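Local coordinates for protein Thiosulfate:glutathione sulfurtransferase (Homo sapiens, PDB 6BEV) that transfers sulfur from thiosulfate to glutathione, yielding S-sulfanylglutathione for the hydrogen sulfide oxidation pathway, at residues 30-35 and 41-46; 107-112 and 118-123. All blocks are in the same frame, centred on the assembly; numbering follows the deposited sequence.

Contact 1 of 2, residues 30-35 and 41-46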
loop_
_atom_site.group_PDB
_atom_site.type_symbol
_atom_site.label_atom_id
_atom_site.label_comp_id
_atom_site.label_asym_id
_atom_site.label_seq_id
_atom_site.Cartn_x
_atom_site.Cartn_y
_atom_site.Cartn_z
ATOM N N PRO A 30 7.951 12.804 -3.565
ATOM C CA PRO A 30 9.169 13.149 -2.817
ATOM C C PRO A 30 9.138 12.658 -1.381
ATOM O O PRO A 30 10.149 12.149 -0.881
ATOM C CB PRO A 30 9.236 14.677 -2.939
ATOM C CG PRO A 30 8.483 14.996 -4.184
ATOM C CD PRO A 30 7.373 13.984 -4.236
ATOM N N GLU A 31 8.004 12.788 -0.696
ATOM C CA GLU A 31 7.934 12.292 0.673
ATOM C C GLU A 31 8.059 10.782 0.693
ATOM O O GLU A 31 8.772 10.226 1.535
ATOM C CB GLU A 31 6.638 12.728 1.353
ATOM C CG GLU A 31 6.655 12.333 2.825
ATOM C CD GLU A 31 5.368 12.584 3.593
ATOM O OE1 GLU A 31 4.398 13.153 3.049
ATOM O OE2 GLU A 31 5.324 12.162 4.768
ATOM N N LEU A 32 7.369 10.104 -0.218
ATOM C CA LEU A 32 7.436 8.652 -0.264
ATOM C C LEU A 32 8.868 8.173 -0.468
ATOM O O LEU A 32 9.313 7.232 0.199
ATOM C CB LEU A 32 6.540 8.132 -1.377
ATOM C CG LEU A 32 6.521 6.614 -1.600
ATOM C CD1 LEU A 32 6.142 5.883 -0.314
ATOM C CD2 LEU A 32 5.590 6.247 -2.738
ATOM N N ARG A 33 9.611 8.803 -1.381
ATOM C CA ARG A 33 10.986 8.369 -1.621
ATOM C C ARG A 33 11.823 8.487 -0.358
ATOM O O ARG A 33 12.637 7.607 -0.062
ATOM C CB ARG A 33 11.596 9.165 -2.767
ATOM C CG ARG A 33 11.093 8.740 -4.135
ATOM C CD ARG A 33 11.485 9.747 -5.173
ATOM N NE ARG A 33 11.312 9.261 -6.540
ATOM C CZ ARG A 33 11.391 10.040 -7.610
ATOM N NH1 ARG A 33 11.560 11.339 -7.452
ATOM N NH2 ARG A 33 11.256 9.531 -8.825
ATOM N N SER A 34 11.639 9.557 0.415
ATOM C CA SER A 34 12.424 9.692 1.638
ATOM C C SER A 34 11.976 8.710 2.710
ATOM O O SER A 34 12.806 8.208 3.475
ATOM C CB SER A 34 12.382 11.120 2.150
ATOM O OG SER A 34 13.064 11.960 1.242
ATOM N N LEU A 35 10.676 8.423 2.794
ATOM C CA LEU A 35 10.218 7.436 3.764
ATOM C C LEU A 35 10.747 6.049 3.427
ATOM O O LEU A 35 11.061 5.257 4.322
ATOM C CB LEU A 35 8.684 7.433 3.836
ATOM C CG LEU A 35 8.041 8.677 4.439
ATOM C CD1 LEU A 35 6.553 8.696 4.140
ATOM C CD2 LEU A 35 8.275 8.734 5.943
ATOM N N ALA A 41 8.251 3.707 5.646
ATOM C CA ALA A 41 6.994 3.435 4.952
ATOM C C ALA A 41 6.953 1.991 4.482
ATOM O O ALA A 41 7.966 1.417 4.081
ATOM C CB ALA A 41 6.810 4.341 3.731
ATOM N N ARG A 42 5.751 1.427 4.499
ATOM C CA ARG A 42 5.464 0.131 3.911
ATOM C C ARG A 42 4.549 0.360 2.726
ATOM O O ARG A 42 3.637 1.180 2.806
ATOM C CB ARG A 42 4.739 -0.762 4.906
ATOM C CG ARG A 42 5.611 -1.513 5.857
ATOM C CD ARG A 42 4.762 -2.533 6.603
ATOM N NE ARG A 42 4.484 -3.783 5.879
ATOM C CZ ARG A 42 3.821 -4.821 6.411
ATOM N NH1 ARG A 42 3.344 -4.752 7.643
ATOM N NH2 ARG A 42 3.614 -5.933 5.719
ATOM N N LEU A 43 4.790 -0.363 1.646
ATOM C CA LEU A 43 4.063 -0.196 0.401
ATOM C C LEU A 43 3.131 -1.374 0.177
ATOM O O LEU A 43 3.535 -2.532 0.327
ATOM C CB LEU A 43 5.039 -0.151 -0.778
ATOM C CG LEU A 43 5.832 1.135 -0.970
ATOM C CD1 LEU A 43 7.034 0.891 -1.880
ATOM C CD2 LEU A 43 4.932 2.193 -1.543
ATOM N N PHE A 44 1.925 -1.074 -0.297
ATOM C CA PHE A 44 0.917 -2.074 -0.653
ATOM C C PHE A 44 0.392 -1.753 -2.046
ATOM O O PHE A 44 -0.255 -0.719 -2.243
ATOM C CB PHE A 44 -0.231 -2.075 0.353
ATOM C CG PHE A 44 0.212 -2.334 1.761
ATOM C CD1 PHE A 44 0.275 -3.620 2.253
ATOM C CD2 PHE A 44 0.584 -1.298 2.592
ATOM C CE1 PHE A 44 0.711 -3.862 3.550
ATOM C CE2 PHE A 44 1.031 -1.534 3.876
ATOM C CZ PHE A 44 1.074 -2.814 4.360
ATOM N N ASP A 45 0.667 -2.649 -2.996
ATOM C CA ASP A 45 0.155 -2.563 -4.363
ATOM C C ASP A 45 -1.219 -3.221 -4.346
ATOM O O ASP A 45 -1.329 -4.425 -4.088
ATOM C CB ASP A 45 1.109 -3.317 -5.291
ATOM C CG ASP A 45 0.770 -3.160 -6.773
ATOM O OD1 ASP A 45 -0.401 -2.920 -7.125
ATOM O OD2 ASP A 45 1.703 -3.304 -7.583
ATOM N N VAL A 46 -2.270 -2.430 -4.557
ATOM C CA VAL A 46 -3.634 -2.938 -4.453
ATOM C C VAL A 46 -4.231 -3.285 -5.811
ATOM O O VAL A 46 -5.446 -3.490 -5.920
ATOM C CB VAL A 46 -4.538 -2.011 -3.628
ATOM C CG1 VAL A 46 -3.947 -1.813 -2.245
ATOM C CG2 VAL A 46 -4.785 -0.686 -4.329
HETATM O O HOH W 1 10.300 2.658 4.348
#
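Leu-35 and Ala-41 bring the two backbones together, with their CA atoms 5.3 Å apart, between the last turn of helix 29-38 and the start of strand 42-45. The direct bond here is weak: Ala-41 N lies 3.5 Å from Leu-35 O, and the angle at the hydrogen is a bent 133°. Water 1 reinforces it, donating to Leu-35 O at 2.7 Å and accepting from Ala-41 N at 2.6 Å. Ser-38 OG is a further partner of the same carbonyl oxygen, so the water and the hydroxyl hold this carbonyl in the last turn of the helix, with the weak N-H bond as a third partner.

The side chains close the wedge between helix and strand. Leu-35 meets Ala-41 through its stem, CB to CB at 3.6 Å, because both bonds leave their backbones toward the other segment. One turn earlier, Leu-32 has to reach for its partner. With CG anti to the backbone N (chi1 178°), the branch swings in toward the strand, and CD1 comes within 4.1 Å of Leu-43 CD2. The two leucines cross obliquely, touching by one methyl each. That same Leu-32 CD1 also looks onto Ala-41 CB at 4.4 Å, so a single methyl touches both Ala-41, just before the strand, and Leu-43 within it. Val-96, Ile-57 and Ala-60 continue the apolar surroundings of Leu-43. On the other side of the strand Phe-44 stacks with the ring of Phe-97.

This is a helix laid over the face of a parallel sheet by way of a short helix-to-strand connection, a basic packing of the alpha/beta rhodanese fold.

Contact 2 of 2, residues 107-112 and 118-123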
loop_
_atom_site.group_PDB
_atom_site.type_symbol
_atom_site.label_atom_id
_atom_site.label_comp_id
_atom_site.label_asym_id
_atom_site.label_seq_id
_atom_site.Cartn_x
_atom_site.Cartn_y
_atom_site.Cartn_z
ATOM N N GLN A 107 -9.476 3.919 -2.870
ATOM C CA GLN A 107 -10.437 3.005 -2.274
ATOM C C GLN A 107 -9.796 2.202 -1.145
ATOM O O GLN A 107 -10.397 2.023 -0.078
ATOM C CB GLN A 107 -10.986 2.079 -3.363
ATOM C CG GLN A 107 -11.971 1.046 -2.864
ATOM C CD GLN A 107 -12.283 -0.028 -3.890
ATOM O OE1 GLN A 107 -11.814 0.015 -5.024
ATOM N NE2 GLN A 107 -13.064 -1.009 -3.483
ATOM N N ALA A 108 -8.584 1.689 -1.369
ATOM C CA ALA A 108 -7.902 0.892 -0.356
ATOM C C ALA A 108 -7.567 1.731 0.865
ATOM O O ALA A 108 -7.715 1.263 2.001
ATOM C CB ALA A 108 -6.629 0.301 -0.961
ATOM N N THR A 109 -7.118 2.972 0.653
ATOM C CA THR A 109 -6.742 3.826 1.773
ATOM C C THR A 109 -7.952 4.130 2.638
ATOM O O THR A 109 -7.890 4.062 3.871
ATOM C CB THR A 109 -6.108 5.112 1.252
ATOM O OG1 THR A 109 -4.925 4.790 0.502
ATOM C CG2 THR A 109 -5.708 6.015 2.387
ATOM N N GLN A 110 -9.058 4.487 1.995
ATOM C CA GLN A 110 -10.288 4.749 2.732
ATOM C C GLN A 110 -10.750 3.515 3.500
ATOM O O GLN A 110 -11.194 3.614 4.658
ATOM C CB GLN A 110 -11.356 5.197 1.739
ATOM C CG GLN A 110 -11.080 6.539 1.101
ATOM C CD GLN A 110 -12.025 6.849 -0.047
ATOM O OE1 GLN A 110 -12.493 5.943 -0.743
ATOM N NE2 GLN A 110 -12.277 8.122 -0.272
ATOM N N LEU A 111 -10.666 2.344 2.872
ATOM C CA LEU A 111 -11.047 1.112 3.548
ATOM C C LEU A 111 -10.186 0.884 4.785
ATOM O O LEU A 111 -10.693 0.605 5.885
ATOM C CB LEU A 111 -10.949 -0.062 2.568
ATOM C CG LEU A 111 -11.195 -1.450 3.151
ATOM C CD1 LEU A 111 -12.578 -1.567 3.739
ATOM C CD2 LEU A 111 -10.979 -2.477 2.053
ATOM N N ALA A 112 -8.866 0.994 4.616
ATOM C CA ALA A 112 -7.968 0.765 5.735
ATOM C C ALA A 112 -8.234 1.759 6.860
ATOM O O ALA A 112 -8.321 1.374 8.033
ATOM C CB ALA A 112 -6.519 0.840 5.257
ATOM N N THR A 118 -4.907 4.299 11.123
ATOM C CA THR A 118 -4.772 5.746 11.008
ATOM C C THR A 118 -3.554 6.153 10.192
ATOM O O THR A 118 -3.475 7.316 9.765
ATOM C CB THR A 118 -4.678 6.386 12.394
ATOM O OG1 THR A 118 -3.597 5.798 13.116
ATOM C CG2 THR A 118 -5.954 6.186 13.185
ATOM N N GLY A 119 -2.616 5.239 9.957
ATOM C CA GLY A 119 -1.435 5.480 9.157
ATOM C C GLY A 119 -1.589 5.205 7.683
ATOM O O GLY A 119 -0.619 5.351 6.935
ATOM N N ALA A 120 -2.779 4.815 7.234
ATOM C CA ALA A 120 -2.989 4.528 5.823
ATOM C C ALA A 120 -2.969 5.811 5.005
ATOM O O ALA A 120 -3.625 6.796 5.352
ATOM C CB ALA A 120 -4.324 3.812 5.641
ATOM N N ARG A 121 -2.220 5.784 3.907
ATOM C CA ARG A 121 -2.096 6.913 3.001
ATOM C C ARG A 121 -2.096 6.409 1.561
ATOM O O ARG A 121 -1.594 5.327 1.284
ATOM C CB ARG A 121 -0.773 7.681 3.251
ATOM C CG ARG A 121 -0.545 8.026 4.729
ATOM C CD ARG A 121 0.783 8.701 4.990
ATOM N NE ARG A 121 0.797 10.032 4.408
ATOM C CZ ARG A 121 1.883 10.784 4.283
ATOM N NH1 ARG A 121 3.053 10.325 4.693
ATOM N NH2 ARG A 121 1.799 11.978 3.716
ATOM N N ASN A 122 -2.611 7.232 0.636
ATOM C CA ASN A 122 -2.678 6.893 -0.784
ATOM C C ASN A 122 -1.549 7.607 -1.510
ATOM O O ASN A 122 -1.441 8.834 -1.422
ATOM C CB ASN A 122 -4.015 7.358 -1.369
ATOM C CG ASN A 122 -4.187 6.986 -2.836
ATOM O OD1 ASN A 122 -3.694 5.954 -3.313
ATOM N ND2 ASN A 122 -4.909 7.837 -3.562
ATOM N N TYR A 123 -0.740 6.850 -2.251
ATOM C CA TYR A 123 0.202 7.466 -3.182
ATOM C C TYR A 123 -0.583 7.783 -4.465
ATOM O O TYR A 123 -0.662 6.988 -5.402
ATOM C CB TYR A 123 1.419 6.575 -3.407
ATOM C CG TYR A 123 2.295 7.069 -4.536
ATOM C CD1 TYR A 123 2.504 8.424 -4.727
ATOM C CD2 TYR A 123 2.873 6.190 -5.439
ATOM C CE1 TYR A 123 3.261 8.888 -5.794
ATOM C CE2 TYR A 123 3.637 6.643 -6.494
ATOM C CZ TYR A 123 3.823 7.994 -6.677
ATOM O OH TYR A 123 4.555 8.432 -7.752
#
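Thr-109 sits over the strand backbone from Ala-120 to Asn-122, inside the beta-alpha-beta crossover made by strand 95-98, helix 103-114 and strand 120-122. The helix and the final strand run nearly antiparallel, at 164°, and their short axes come within 7.3 Å. That is close spacing, consistent with the small side chains, Thr-109, Ala-112 and Ala-120, at the interface.

Following Thr-109 outward, CB lies 4.0 Å from Asn-122 CB, and the two side chains meet at about a right angle. There the chain forks. CG2 is the branch anti to the backbone N, which sends it down onto the strand, 3.7 Å from Ala-120 O and alongside the carbonyl carbon of Arg-121. The hydroxyl takes the other position, beside its own backbone N (chi1 -61°). From there OG1 hydrogen-bonds back to Gly-105 O, one turn earlier in the helix, while still pressing on Asn-122 CB at 3.3 Å. One branch is thus apolar packing, and the other satisfies its polar atom within the helix. Shortening this residue to an alanine would probably open a gap above the Ala-120 carbonyl and leave Gly-105 O without its hydroxyl partner.

The contact is buried and lies near the reaction centre: the side chain of Asn-122 is about 6 Å from that of Cys-99, the active-site cysteine that forms the persulfide intermediate. Ala-120 O has a polar partner of its own, Arg-113 NE. One turn on from Thr-109, two bare methyls finish the interface, Ala-112 CB resting 3.7 Å from Ala-120 CB.

From the N terminus, contact 1 closes first, over the short loop joining helix 29-38 to strand 42-45. The chain then builds strands 61-62 and 95-98 before contact 2 closes another short loop, between helix 103-114 and strand 120-122. The two are in series, neither nested nor crossed. Their strands flank 95-98 in the same parallel sheet, and their helices pack on its opposite faces. They also touch directly: Glu-31 OE2 forms a salt bridge with Arg-121 NH1 at 2.9 Å, Leu-32 packs on the Tyr-123 ring, and Val-46 CG1 meets Ala-108 CB at 3.6 Å, joining the residue just after strand 42-45 to helix 103-114.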